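Local coordinates for protein VP1 (Polyomavirus HPyV6, PDB 4PCG) that forms the pentameric capsomers of the polyomavirus outer shell and, as the major capsid protein, probably mediates attachment to host-cell receptors, at residues B[162-167]-B[178-183]. Sequence-based numbering, arbitrary orientation. Where two conformers were deposited one is given.
Sequences ATRKQV and SADPTR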
loop_
_atom_site.group_PDB
_atom_site.type_symbol
_atom_site.label_atom_id
_atom_site.label_comp_id
_atom_site.label_asym_id
_atom_site.label_seq_id
_atom_site.Cartn_x
_atom_site.Cartn_y
_atom_site.Cartn_z
ATOM N N ALA B 162 21.587 -24.807 -11.558
ATOM C CA ALA B 162 21.773 -23.991 -10.387
ATOM C C ALA B 162 22.027 -24.897 -9.197
ATOM O O ALA B 162 21.495 -26.003 -9.110
ATOM C CB ALA B 162 20.556 -23.117 -10.134
ATOM N N THR B 163 22.851 -24.436 -8.281
ATOM C CA THR B 163 23.220 -25.224 -7.110
ATOM C C THR B 163 22.034 -25.391 -6.182
ATOM O O THR B 163 21.415 -24.422 -5.745
ATOM C CB THR B 163 24.373 -24.573 -6.328
ATOM O OG1 THR B 163 25.441 -24.282 -7.234
ATOM C CG2 THR B 163 24.854 -25.491 -5.208
ATOM N N ARG B 164 21.708 -26.641 -5.885
ATOM C CA ARG B 164 20.601 -26.920 -4.978
ATOM C C ARG B 164 21.089 -27.667 -3.751
ATOM O O ARG B 164 21.845 -28.648 -3.858
ATOM C CB ARG B 164 19.519 -27.730 -5.702
ATOM C CG ARG B 164 18.628 -26.885 -6.596
ATOM C CD ARG B 164 17.590 -27.741 -7.295
ATOM N NE ARG B 164 16.466 -26.904 -7.706
ATOM C CZ ARG B 164 16.358 -26.308 -8.888
ATOM N NH1 ARG B 164 17.292 -26.450 -9.827
ATOM N NH2 ARG B 164 15.283 -25.586 -9.146
ATOM N N LYS B 165 20.674 -27.203 -2.584
ATOM C CA LYS B 165 20.850 -27.991 -1.368
ATOM C C LYS B 165 19.853 -27.580 -0.304
ATOM O O LYS B 165 18.954 -26.841 -0.603
ATOM C CB LYS B 165 22.281 -27.974 -0.879
ATOM C CG LYS B 165 22.879 -26.627 -0.723
ATOM C CD LYS B 165 24.380 -26.700 -0.351
ATOM C CE LYS B 165 25.266 -27.579 -1.197
ATOM N NZ LYS B 165 26.705 -27.461 -0.778
ATOM N N GLN B 166 20.021 -28.089 0.913
ATOM C CA GLN B 166 19.165 -27.758 2.036
ATOM C C GLN B 166 19.902 -26.931 3.091
ATOM O O GLN B 166 21.140 -27.062 3.285
ATOM C CB GLN B 166 18.663 -29.067 2.658
ATOM C CG GLN B 166 17.735 -29.842 1.731
ATOM C CD GLN B 166 17.363 -31.221 2.245
ATOM O OE1 GLN B 166 18.215 -32.085 2.352
ATOM N NE2 GLN B 166 16.091 -31.405 2.619
ATOM N N VAL B 167 19.140 -26.087 3.768
ATOM C CA VAL B 167 19.648 -25.283 4.863
ATOM C C VAL B 167 19.773 -26.126 6.141
ATOM O O VAL B 167 18.818 -26.337 6.875
ATOM C CB VAL B 167 18.823 -24.011 5.062
ATOM C CG1 VAL B 167 19.405 -23.184 6.200
ATOM C CG2 VAL B 167 18.807 -23.198 3.782
ATOM N N SER B 178 17.923 -18.821 -2.139
ATOM C CA SER B 178 16.468 -18.609 -2.225
ATOM C C SER B 178 15.732 -19.946 -2.015
ATOM O O SER B 178 16.203 -20.982 -2.487
ATOM C CB SER B 178 16.118 -18.049 -3.608
ATOM O OG SER B 178 14.747 -17.669 -3.738
ATOM N N ALA B 179 14.570 -19.902 -1.355
ATOM C CA ALA B 179 13.691 -21.093 -1.242
ATOM C C ALA B 179 13.404 -21.670 -2.619
ATOM O O ALA B 179 13.210 -20.954 -3.577
ATOM C CB ALA B 179 12.392 -20.735 -0.542
ATOM N N ASP B 180 13.378 -23.006 -2.714
ATOM C CA ASP B 180 13.240 -23.694 -3.966
ATOM C C ASP B 180 11.781 -24.143 -4.148
ATOM O O ASP B 180 11.361 -25.086 -3.479
ATOM C CB ASP B 180 14.138 -24.937 -3.956
ATOM C CG ASP B 180 14.154 -25.665 -5.301
ATOM O OD1 ASP B 180 13.364 -25.328 -6.211
ATOM O OD2 ASP B 180 14.974 -26.610 -5.447
ATOM N N PRO B 181 11.024 -23.476 -5.041
ATOM C CA PRO B 181 9.603 -23.866 -5.218
ATOM C C PRO B 181 9.401 -25.191 -5.920
ATOM O O PRO B 181 8.280 -25.705 -5.933
ATOM C CB PRO B 181 9.018 -22.684 -6.019
ATOM C CG PRO B 181 10.176 -22.209 -6.843
ATOM C CD PRO B 181 11.389 -22.360 -5.937
ATOM N N THR B 182 10.460 -25.773 -6.486
ATOM C CA THR B 182 10.357 -27.079 -7.111
ATOM C C THR B 182 10.477 -28.196 -6.087
ATOM O O THR B 182 10.256 -29.333 -6.429
ATOM C CB THR B 182 11.411 -27.338 -8.212
ATOM O OG1 THR B 182 12.697 -27.540 -7.614
ATOM C CG2 THR B 182 11.416 -26.205 -9.265
ATOM N N ARG B 183 10.822 -27.877 -4.847
ATOM C CA ARG B 183 10.935 -28.862 -3.770
ATOM C C ARG B 183 10.077 -28.409 -2.578
ATOM O O ARG B 183 8.953 -27.912 -2.787
ATOM C CB ARG B 183 12.412 -29.139 -3.445
ATOM C CG ARG B 183 13.182 -29.621 -4.674
ATOM C CD ARG B 183 14.653 -29.909 -4.380
ATOM N NE ARG B 183 15.283 -30.456 -5.559
ATOM C CZ ARG B 183 16.501 -31.004 -5.620
ATOM N NH1 ARG B 183 17.290 -31.079 -4.564
ATOM N NH2 ARG B 183 16.925 -31.484 -6.771
#
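Arg164 alone carries the 162-167 side of this contact, meeting Asp180, Thr182 and Arg183. Its side chain, extended from CG to NE, crosses that of Asp180 at about a right angle, and NE donates to Asp180 OD2 at 2.7 Å in a salt bridge. The N-H...O angle is 156°; the oxygen lies almost in the guanidinium plane but is approached from above its own carboxylate plane. Asp180 OD1 also lies at the guanidinium edge, 3.5 Å from Arg164 NH2. Two donors of Thr182 grip that oxygen from one face: the backbone N at 3.0 Å, closing an Asx turn, and OG1 (chi1 73°) at 2.7 Å. Arg164 NH2 approaches Thr182 OG1 only obliquely, at 3.6 Å. Arg164 CD lies over the centre of the Arg183 guanidinium, 3.8 Å from Arg183 CZ. Arg164 NE and Arg183 NE are 4.3 Å apart; Asp180 OD2, bonded to the first and in a long, charge-only salt bridge with the second, probably offsets their charges. Arg164 NH1 donates to Gly159 O. The network ties strand 163-166 to the turn after strand 177-179; both strands flank 129-132 in a short antiparallel sheet of the jelly-roll subunit, and Ile26 of a neighbouring subunit packs on Arg164 and Thr182 at the pentamer interface.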